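Long-range contacts in glycerate kinase, putative (Thermotoga maritima, PDB 2B8N), which catalyses the ATP-dependent phosphorylation of D-glycerate to 2-phosphoglycerate, a magnesium-requiring step in the breakdown of serine through 3-hydroxypyruvate: residues Leu19-Ser30 with Ala270-Phe279; Lys59-Tyr69 with His87-Ile97. All coordinates share one frame; numbering follows the deposited sequence.

Interaction 1: Leu19-Ser30 with Ala270-Phe279; sequences LKKLAIEIVKKS and AKSLAKEKGF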
loop_
_atom_site.group_PDB
_atom_site.type_symbol
_atom_site.label_atom_id
_atom_site.label_comp_id
_atom_site.label_asym_id
_atom_site.label_seq_id
_atom_site.Cartn_x
_atom_site.Cartn_y
_atom_site.Cartn_z
ATOM N N LEU A 19 -3.863 9.810 27.714
ATOM C CA LEU A 19 -4.510 10.086 26.429
ATOM C C LEU A 19 -3.567 9.740 25.273
ATOM O O LEU A 19 -3.997 9.189 24.265
ATOM C CB LEU A 19 -4.950 11.549 26.332
ATOM C CG LEU A 19 -5.934 11.768 25.177
ATOM C CD1 LEU A 19 -7.267 11.069 25.482
ATOM C CD2 LEU A 19 -6.145 13.264 24.849
ATOM N N LYS A 20 -2.284 10.079 25.424
ATOM C CA LYS A 20 -1.248 9.652 24.493
ATOM C C LYS A 20 -1.282 8.125 24.315
ATOM O O LYS A 20 -1.268 7.638 23.172
ATOM C CB LYS A 20 0.122 10.096 24.994
ATOM C CG LYS A 20 1.246 10.036 23.965
ATOM C CD LYS A 20 2.516 10.707 24.527
ATOM C CE LYS A 20 3.813 10.007 24.071
ATOM N NZ LYS A 20 4.201 8.861 24.961
ATOM N N LYS A 21 -1.351 7.382 25.427
ATOM C CA LYS A 21 -1.372 5.907 25.381
ATOM C C LYS A 21 -2.623 5.396 24.684
ATOM O O LYS A 21 -2.592 4.402 23.941
ATOM C CB LYS A 21 -1.313 5.294 26.783
ATOM C CG LYS A 21 0.076 5.244 27.369
ATOM C CD LYS A 21 0.057 4.942 28.867
ATOM C CE LYS A 21 1.470 4.933 29.437
ATOM N NZ LYS A 21 1.461 5.464 30.814
ATOM N N LEU A 22 -3.726 6.085 24.934
ATOM C CA LEU A 22 -5.006 5.720 24.366
ATOM C C LEU A 22 -5.004 5.819 22.839
ATOM O O LEU A 22 -5.490 4.925 22.144
ATOM C CB LEU A 22 -6.090 6.632 24.947
ATOM C CG LEU A 22 -7.529 6.139 24.869
ATOM C CD1 LEU A 22 -7.615 4.686 25.288
ATOM C CD2 LEU A 22 -8.390 6.999 25.763
ATOM N N ALA A 23 -4.446 6.900 22.315
ATOM C CA ALA A 23 -4.380 7.083 20.866
ATOM C C ALA A 23 -3.398 6.104 20.196
ATOM O O ALA A 23 -3.667 5.654 19.083
ATOM C CB ALA A 23 -4.041 8.502 20.520
ATOM N N ILE A 24 -2.279 5.783 20.859
ATOM C CA ILE A 24 -1.323 4.800 20.339
ATOM C C ILE A 24 -2.001 3.421 20.242
ATOM O O ILE A 24 -1.861 2.721 19.241
ATOM C CB ILE A 24 -0.010 4.728 21.220
ATOM C CG1 ILE A 24 0.904 5.925 20.923
ATOM C CG2 ILE A 24 0.779 3.437 20.983
ATOM C CD1 ILE A 24 1.916 6.212 22.017
ATOM N N GLU A 25 -2.733 3.030 21.286
ATOM C CA GLU A 25 -3.423 1.743 21.253
ATOM C C GLU A 25 -4.421 1.721 20.094
ATOM O O GLU A 25 -4.434 0.775 19.336
ATOM C CB GLU A 25 -4.112 1.393 22.577
ATOM C CG GLU A 25 -4.114 -0.103 22.810
ATOM C CD GLU A 25 -5.312 -0.593 23.567
ATOM O OE1 GLU A 25 -5.940 0.216 24.287
ATOM O OE2 GLU A 25 -5.621 -1.802 23.430
ATOM N N ILE A 26 -5.223 2.773 19.936
ATOM C CA ILE A 26 -6.212 2.818 18.833
ATOM C C ILE A 26 -5.560 2.668 17.450
ATOM O O ILE A 26 -6.067 1.917 16.587
ATOM C CB ILE A 26 -7.047 4.120 18.839
ATOM C CG1 ILE A 26 -7.964 4.157 20.060
ATOM C CG2 ILE A 26 -7.872 4.225 17.568
ATOM C CD1 ILE A 26 -8.373 5.539 20.432
ATOM N N VAL A 27 -4.448 3.393 17.252
ATOM C CA VAL A 27 -3.644 3.270 16.043
ATOM C C VAL A 27 -3.091 1.861 15.906
ATOM O O VAL A 27 -3.261 1.276 14.853
ATOM C CB VAL A 27 -2.534 4.335 15.985
ATOM C CG1 VAL A 27 -1.580 4.068 14.843
ATOM C CG2 VAL A 27 -3.164 5.745 15.850
ATOM N N LYS A 28 -2.498 1.292 16.961
ATOM C CA LYS A 28 -1.938 -0.081 16.875
ATOM C C LYS A 28 -3.008 -1.139 16.547
ATOM O O LYS A 28 -2.844 -1.930 15.623
ATOM C CB LYS A 28 -1.175 -0.485 18.153
ATOM C CG LYS A 28 0.314 -0.064 18.179
ATOM C CD LYS A 28 1.063 -0.648 19.418
ATOM C CE LYS A 28 2.557 -0.234 19.513
ATOM N NZ LYS A 28 2.841 1.247 19.355
ATOM N N LYS A 29 -4.104 -1.135 17.294
ATOM C CA LYS A 29 -5.204 -2.060 17.064
ATOM C C LYS A 29 -5.932 -1.817 15.736
ATOM O O LYS A 29 -6.454 -2.763 15.153
ATOM C CB LYS A 29 -6.212 -1.975 18.216
ATOM C CG LYS A 29 -5.710 -2.513 19.531
ATOM C CD LYS A 29 -5.859 -4.030 19.599
ATOM C CE LYS A 29 -5.099 -4.635 20.793
ATOM N NZ LYS A 29 -5.221 -6.132 20.869
ATOM N N SER A 30 -5.980 -0.569 15.255
ATOM C CA SER A 30 -6.652 -0.298 13.989
ATOM C C SER A 30 -5.925 -0.965 12.828
ATOM O O SER A 30 -6.572 -1.526 11.939
ATOM C CB SER A 30 -6.772 1.194 13.741
ATOM O OG SER A 30 -7.577 1.781 14.746
ATOM N N ALA A 270 -10.583 2.154 13.383
ATOM C CA ALA A 270 -10.242 3.194 14.349
ATOM C C ALA A 270 -11.507 3.883 14.806
ATOM O O ALA A 270 -11.660 4.135 15.998
ATOM C CB ALA A 270 -9.298 4.174 13.775
ATOM N N LYS A 271 -12.426 4.164 13.878
ATOM C CA LYS A 271 -13.721 4.773 14.251
ATOM C C LYS A 271 -14.490 3.956 15.288
ATOM O O LYS A 271 -15.027 4.506 16.268
ATOM C CB LYS A 271 -14.645 4.973 13.047
ATOM C CG LYS A 271 -16.041 5.488 13.437
ATOM C CD LYS A 271 -16.801 6.031 12.221
ATOM C CE LYS A 271 -18.246 6.365 12.564
ATOM N NZ LYS A 271 -19.065 6.661 11.369
ATOM N N SER A 272 -14.556 2.648 15.074
ATOM C CA SER A 272 -15.305 1.819 15.982
ATOM C C SER A 272 -14.537 1.581 17.300
ATOM O O SER A 272 -15.159 1.475 18.336
ATOM C CB SER A 272 -15.731 0.523 15.310
ATOM O OG SER A 272 -14.905 -0.518 15.732
ATOM N N LEU A 273 -13.204 1.520 17.267
ATOM C CA LEU A 273 -12.404 1.384 18.490
ATOM C C LEU A 273 -12.556 2.636 19.350
ATOM O O LEU A 273 -12.685 2.544 20.572
ATOM C CB LEU A 273 -10.925 1.135 18.159
ATOM C CG LEU A 273 -10.538 -0.277 17.666
ATOM C CD1 LEU A 273 -9.180 -0.264 16.961
ATOM C CD2 LEU A 273 -10.497 -1.301 18.759
ATOM N N ALA A 274 -12.528 3.800 18.703
ATOM C CA ALA A 274 -12.731 5.091 19.374
ATOM C C ALA A 274 -14.112 5.215 20.006
ATOM O O ALA A 274 -14.229 5.645 21.150
ATOM C CB ALA A 274 -12.515 6.225 18.397
ATOM N N LYS A 275 -15.156 4.836 19.276
ATOM C CA LYS A 275 -16.503 4.792 19.875
ATOM C C LYS A 275 -16.531 3.883 21.086
ATOM O O LYS A 275 -17.105 4.231 22.096
ATOM C CB LYS A 275 -17.564 4.343 18.886
ATOM C CG LYS A 275 -17.914 5.391 17.873
ATOM C CD LYS A 275 -19.028 4.916 16.946
ATOM C CE LYS A 275 -19.441 6.077 16.026
ATOM N NZ LYS A 275 -20.351 5.635 14.912
ATOM N N GLU A 276 -15.874 2.732 20.981
ATOM C CA GLU A 276 -15.825 1.719 22.041
ATOM C C GLU A 276 -15.172 2.255 23.316
ATOM O O GLU A 276 -15.350 1.683 24.389
ATOM C CB GLU A 276 -15.036 0.510 21.520
ATOM C CG GLU A 276 -15.289 -0.826 22.193
ATOM C CD GLU A 276 -14.968 -1.999 21.256
ATOM O OE1 GLU A 276 -15.563 -2.074 20.150
ATOM O OE2 GLU A 276 -14.119 -2.841 21.620
ATOM N N LYS A 277 -14.421 3.351 23.198
ATOM C CA LYS A 277 -13.752 3.959 24.340
ATOM C C LYS A 277 -14.438 5.231 24.825
ATOM O O LYS A 277 -13.875 5.923 25.652
ATOM C CB LYS A 277 -12.286 4.279 23.997
ATOM C CG LYS A 277 -11.499 3.076 23.454
ATOM C CD LYS A 277 -10.151 2.877 24.138
ATOM C CE LYS A 277 -9.600 1.439 23.988
ATOM N NZ LYS A 277 -9.102 1.113 22.606
ATOM N N GLY A 278 -15.630 5.551 24.319
ATOM C CA GLY A 278 -16.388 6.720 24.785
ATOM C C GLY A 278 -16.227 7.992 23.966
ATOM O O GLY A 278 -16.650 9.062 24.399
ATOM N N PHE A 279 -15.644 7.890 22.774
ATOM C CA PHE A 279 -15.420 9.069 21.928
ATOM C C PHE A 279 -16.514 9.271 20.903
ATOM O O PHE A 279 -16.989 8.315 20.304
ATOM C CB PHE A 279 -14.085 8.975 21.175
ATOM C CG PHE A 279 -12.895 9.227 22.043
ATOM C CD1 PHE A 279 -12.602 10.521 22.465
ATOM C CD2 PHE A 279 -12.087 8.181 22.460
ATOM C CE1 PHE A 279 -11.516 10.770 23.297
ATOM C CE2 PHE A 279 -10.997 8.413 23.306
ATOM C CZ PHE A 279 -10.710 9.707 23.725
#

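Interaction 2: Lys59-Tyr69 with His87-Ile97; sequences KAAWRMAKAAY and HSEGPIDDFEI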
loop_
_atom_site.group_PDB
_atom_site.type_symbol
_atom_site.label_atom_id
_atom_site.label_comp_id
_atom_site.label_asym_id
_atom_site.label_seq_id
_atom_site.Cartn_x
_atom_site.Cartn_y
_atom_site.Cartn_z
ATOM N N LYS A 59 4.579 -8.343 -1.071
ATOM C CA LYS A 59 5.406 -8.243 0.128
ATOM C C LYS A 59 4.765 -8.975 1.308
ATOM O O LYS A 59 5.459 -9.346 2.225
ATOM C CB LYS A 59 5.654 -6.783 0.516
ATOM C CG LYS A 59 6.383 -5.929 -0.529
ATOM C CD LYS A 59 6.756 -4.605 0.086
ATOM C CE LYS A 59 6.416 -3.420 -0.770
ATOM N NZ LYS A 59 6.948 -2.174 -0.114
ATOM N N ALA A 60 3.450 -9.149 1.284
ATOM C CA ALA A 60 2.715 -9.890 2.312
ATOM C C ALA A 60 2.310 -11.304 1.851
ATOM O O ALA A 60 1.386 -11.918 2.431
ATOM C CB ALA A 60 1.473 -9.117 2.699
ATOM N N ALA A 61 2.991 -11.817 0.829
ATOM C CA ALA A 61 2.535 -13.052 0.190
ATOM C C ALA A 61 2.587 -14.209 1.158
ATOM O O ALA A 61 1.653 -14.995 1.209
ATOM C CB ALA A 61 3.328 -13.364 -1.073
ATOM N N TRP A 62 3.669 -14.299 1.930
ATOM C CA TRP A 62 3.891 -15.451 2.776
ATOM C C TRP A 62 2.826 -15.557 3.876
ATOM O O TRP A 62 2.312 -16.650 4.131
ATOM C CB TRP A 62 5.305 -15.449 3.347
ATOM C CG TRP A 62 5.686 -16.769 3.909
ATOM C CD1 TRP A 62 6.363 -17.779 3.270
ATOM C CD2 TRP A 62 5.397 -17.253 5.226
ATOM N NE1 TRP A 62 6.517 -18.858 4.119
ATOM C CE2 TRP A 62 5.925 -18.561 5.320
ATOM C CE3 TRP A 62 4.741 -16.710 6.336
ATOM C CZ2 TRP A 62 5.821 -19.319 6.479
ATOM C CZ3 TRP A 62 4.619 -17.477 7.485
ATOM C CH2 TRP A 62 5.158 -18.759 7.552
ATOM N N ARG A 63 2.470 -14.450 4.524
ATOM C CA ARG A 63 1.492 -14.553 5.616
ATOM C C ARG A 63 0.057 -14.741 5.102
ATOM O O ARG A 63 -0.755 -15.445 5.716
ATOM C CB ARG A 63 1.594 -13.383 6.592
ATOM C CG ARG A 63 2.983 -13.273 7.219
ATOM C CD ARG A 63 3.016 -13.386 8.744
ATOM N NE ARG A 63 3.551 -14.680 9.214
ATOM C CZ ARG A 63 4.049 -14.919 10.436
ATOM N NH1 ARG A 63 4.089 -13.975 11.358
ATOM N NH2 ARG A 63 4.515 -16.125 10.747
HETATM N N MSE A 64 -0.246 -14.137 3.959
HETATM C CA MSE A 64 -1.543 -14.339 3.319
HETATM C C MSE A 64 -1.705 -15.807 2.883
HETATM O O MSE A 64 -2.788 -16.380 3.043
HETATM C CB MSE A 64 -1.701 -13.418 2.122
HETATM C CG MSE A 64 -1.765 -11.949 2.457
HETATM SE SE MSE A 64 -2.115 -10.862 0.852
HETATM C CE MSE A 64 -3.962 -11.374 0.390
ATOM N N ALA A 65 -0.641 -16.414 2.347
ATOM C CA ALA A 65 -0.699 -17.819 1.945
ATOM C C ALA A 65 -0.920 -18.707 3.174
ATOM O O ALA A 65 -1.829 -19.519 3.195
ATOM C CB ALA A 65 0.569 -18.237 1.220
ATOM N N LYS A 66 -0.101 -18.533 4.206
ATOM C CA LYS A 66 -0.267 -19.293 5.435
ATOM C C LYS A 66 -1.694 -19.229 5.999
ATOM O O LYS A 66 -2.210 -20.244 6.469
ATOM C CB LYS A 66 0.694 -18.807 6.510
ATOM C CG LYS A 66 0.524 -19.533 7.840
ATOM C CD LYS A 66 1.638 -19.192 8.805
ATOM C CE LYS A 66 1.314 -19.698 10.207
ATOM N NZ LYS A 66 0.178 -18.939 10.789
ATOM N N ALA A 67 -2.309 -18.045 5.988
ATOM C CA ALA A 67 -3.677 -17.896 6.504
ATOM C C ALA A 67 -4.734 -18.624 5.645
ATOM O O ALA A 67 -5.673 -19.194 6.172
ATOM C CB ALA A 67 -4.029 -16.417 6.674
ATOM N N ALA A 68 -4.556 -18.620 4.329
ATOM C CA ALA A 68 -5.422 -19.350 3.397
ATOM C C ALA A 68 -5.315 -20.863 3.570
ATOM O O ALA A 68 -6.305 -21.582 3.484
ATOM C CB ALA A 68 -5.062 -18.981 1.979
ATOM N N TYR A 69 -4.100 -21.341 3.792
ATOM C CA TYR A 69 -3.881 -22.751 4.037
ATOM C C TYR A 69 -4.682 -23.205 5.249
ATOM O O TYR A 69 -5.363 -24.245 5.223
ATOM C CB TYR A 69 -2.397 -23.007 4.268
ATOM C CG TYR A 69 -2.075 -24.441 4.509
ATOM C CD1 TYR A 69 -2.422 -25.411 3.581
ATOM C CD2 TYR A 69 -1.426 -24.837 5.666
ATOM C CE1 TYR A 69 -2.123 -26.743 3.803
ATOM C CE2 TYR A 69 -1.121 -26.147 5.892
ATOM C CZ TYR A 69 -1.472 -27.091 4.966
ATOM O OH TYR A 69 -1.156 -28.395 5.203
ATOM N N HIS A 87 11.775 -12.013 2.981
ATOM C CA HIS A 87 10.439 -11.815 3.502
ATOM C C HIS A 87 9.718 -13.107 3.818
ATOM O O HIS A 87 8.788 -13.128 4.624
ATOM C CB HIS A 87 9.587 -11.046 2.490
ATOM C CG HIS A 87 9.772 -9.558 2.535
ATOM N ND1 HIS A 87 11.012 -8.963 2.522
ATOM C CD2 HIS A 87 8.868 -8.548 2.560
ATOM C CE1 HIS A 87 10.866 -7.650 2.559
ATOM N NE2 HIS A 87 9.576 -7.372 2.583
ATOM N N SER A 88 10.095 -14.187 3.151
ATOM C CA SER A 88 9.442 -15.462 3.402
ATOM C C SER A 88 9.934 -16.028 4.727
ATOM O O SER A 88 11.078 -15.798 5.124
ATOM C CB SER A 88 9.659 -16.448 2.242
ATOM O OG SER A 88 10.977 -16.946 2.174
ATOM N N GLU A 89 9.057 -16.765 5.407
ATOM C CA GLU A 89 9.321 -17.245 6.768
ATOM C C GLU A 89 9.281 -18.769 6.862
ATOM O O GLU A 89 8.833 -19.324 7.864
ATOM C CB GLU A 89 8.304 -16.626 7.730
ATOM C CG GLU A 89 8.355 -15.117 7.807
ATOM C CD GLU A 89 7.340 -14.570 8.789
ATOM O OE1 GLU A 89 7.388 -14.982 9.967
ATOM O OE2 GLU A 89 6.485 -13.737 8.396
ATOM N N GLY A 90 9.741 -19.442 5.809
ATOM C CA GLY A 90 9.880 -20.906 5.810
ATOM C C GLY A 90 8.811 -21.676 5.057
ATOM O O GLY A 90 8.033 -21.080 4.327
ATOM N N PRO A 91 8.778 -23.015 5.232
ATOM C CA PRO A 91 7.784 -23.879 4.587
ATOM C C PRO A 91 6.332 -23.552 4.926
ATOM O O PRO A 91 6.041 -23.032 6.006
ATOM C CB PRO A 91 8.124 -25.287 5.134
ATOM C CG PRO A 91 9.538 -25.207 5.567
ATOM C CD PRO A 91 9.718 -23.802 6.062
ATOM N N ILE A 92 5.439 -23.852 3.992
ATOM C CA ILE A 92 4.014 -23.916 4.269
ATOM C C ILE A 92 3.501 -25.218 3.653
ATOM O O ILE A 92 3.248 -25.298 2.452
ATOM C CB ILE A 92 3.247 -22.706 3.693
ATOM C CG1 ILE A 92 3.936 -21.403 4.090
ATOM C CG2 ILE A 92 1.796 -22.708 4.177
ATOM C CD1 ILE A 92 3.183 -20.143 3.659
ATOM N N ASP A 93 3.338 -26.239 4.483
ATOM C CA ASP A 93 3.054 -27.573 3.978
ATOM C C ASP A 93 4.047 -27.847 2.807
ATOM O O ASP A 93 5.276 -27.898 3.042
ATOM C CB ASP A 93 1.562 -27.706 3.608
ATOM C CG ASP A 93 1.124 -29.170 3.324
ATOM O OD1 ASP A 93 1.556 -30.109 4.051
ATOM O OD2 ASP A 93 0.330 -29.376 2.367
ATOM N N ASP A 94 3.516 -27.971 1.575
ATOM C CA ASP A 94 4.275 -28.315 0.350
ATOM C C ASP A 94 4.194 -27.209 -0.713
ATOM O O ASP A 94 4.493 -27.445 -1.891
ATOM C CB ASP A 94 3.725 -29.621 -0.253
ATOM C CG ASP A 94 2.284 -29.485 -0.763
ATOM N N PHE A 95 3.784 -26.006 -0.300
ATOM C CA PHE A 95 3.727 -24.877 -1.209
ATOM C C PHE A 95 5.143 -24.601 -1.630
ATOM O O PHE A 95 6.081 -24.886 -0.902
ATOM C CB PHE A 95 3.201 -23.630 -0.530
ATOM C CG PHE A 95 1.751 -23.672 -0.154
ATOM C CD1 PHE A 95 0.976 -24.809 -0.312
ATOM C CD2 PHE A 95 1.165 -22.538 0.412
ATOM C CE1 PHE A 95 -0.374 -24.804 0.061
ATOM C CE2 PHE A 95 -0.163 -22.529 0.805
ATOM C CZ PHE A 95 -0.935 -23.657 0.628
ATOM N N GLU A 96 5.287 -24.040 -2.812
ATOM C CA GLU A 96 6.585 -23.644 -3.315
ATOM C C GLU A 96 6.829 -22.196 -2.863
ATOM O O GLU A 96 6.046 -21.306 -3.162
ATOM C CB GLU A 96 6.611 -23.795 -4.848
ATOM C CG GLU A 96 6.357 -25.232 -5.328
ATOM C CD GLU A 96 6.149 -25.339 -6.834
ATOM O OE1 GLU A 96 6.780 -24.577 -7.594
ATOM O OE2 GLU A 96 5.350 -26.199 -7.256
ATOM N N ILE A 97 7.907 -21.980 -2.114
ATOM C CA ILE A 97 8.212 -20.663 -1.578
ATOM C C ILE A 97 9.391 -20.022 -2.350
ATOM O O ILE A 97 10.509 -20.545 -2.350
ATOM C CB ILE A 97 8.490 -20.724 -0.035
ATOM C CG1 ILE A 97 7.395 -21.514 0.700
ATOM C CG2 ILE A 97 8.612 -19.315 0.547
ATOM C CD1 ILE A 97 5.934 -20.972 0.495
#

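Interaction 1: Leu19-Ser30 with Ala270-Phe279
K277 and F279 reach across to L22 where two roughly antiparallel helices pack on the mixed sheet; the axes of segments 19-30 and 270-276 come within 9.4 Å, with 140° between their N-to-C directions. Helix 17-32 rests on strands 355-361 and 422-428, and helix 263-276 on strand 317-323. Aliphatic residues fill the groove: I26 CG2 lies 4.1 Å from A270 CB, and L273 CD1 fits against K29 CB at 3.6 Å. Small A270 lets the helices converge near S30.

K277 suits the solvent-facing border because its chain is apolar as far as the charged end. CB points at helix 19-30; a bent rotation about CB-CG, chi2 -131°, then swings the chain beyond CG alongside L22. CD packs on L22 CD1, CE is near both that methyl and E25 OE1, and NZ forms a long salt bridge with E25 OE1 (3.7 Å) while passing I26 CG1.

A Schellman motif closes the helix at G278, whose positive phi suits glycine, and F279 turns back inward. The ring meets leucines with its edge, CE2 being 3.9 Å from L22 CD2 and CZ 4.1 Å from L19 CD1.

Interaction 2: Lys59-Tyr69 with His87-Ile97
The indole of W62 is sandwiched between E89 and I92 where the helix of a beta-alpha-beta crossover, linking parallel strands 52-57 and 76-84, meets the loop that leads into edge strand 96-100. CG stands anti to the backbone N (chi1 -165°), which carries the ring out over the loop. Its one polar atom is satisfied there: NE1 donates to G90 O at 2.7 Å with an N-H...O angle of 151°, the oxygen near the ring plane and the donor tilted 23° from the carbonyl plane. G90 has backbone angles that call for glycine. CH-pi contacts cover opposite faces, E89 CB lying 3.6 Å from the six-membered ring centroid and I92 CD1 3.7 Å from that of the five-membered ring. An alanine in place of W62 would leave G90 O without this donor and is likely to open a gap between E89 and I92.

E89 OE2 sits above the guanidinium face of R63, 3.2 Å from NE, so charge alone joins them. Other polar ends find partners outside the two segments: S88 OG is hydrogen-bonded to E99 and H87 ND1 to Y85 O, while K66 NZ forms a salt bridge with E70. D93 OD2 forms a salt bridge with K74, and the same lysine has a weak hydrogen bond with Y69 OH. A type II' turn brings F95 round to Y69, and is closed by F95 N bonding to I92 O at 2.9 Å.

The two contacts share no element and lie on different sheets, with centres 31 Å apart and nearest atoms about 14 Å apart. Interaction 2 is nested inside the chain loop that interaction 1 closes. Interaction 1 joins two helices, distant in sequence, that both pack on the mixed sheet; interaction 2 joins segments much closer in sequence, fastening a helix to the loop before an edge strand of the parallel sheet. Each is partly buried, with an apolar middle and charged residues at its border. Interaction 1 relies on aliphatic packing, the edge of one phenyl ring and a long ion pair; interaction 2 also has a salt bridge, but adds contacts over both indole faces and a side-chain hydrogen bond to a backbone carbonyl.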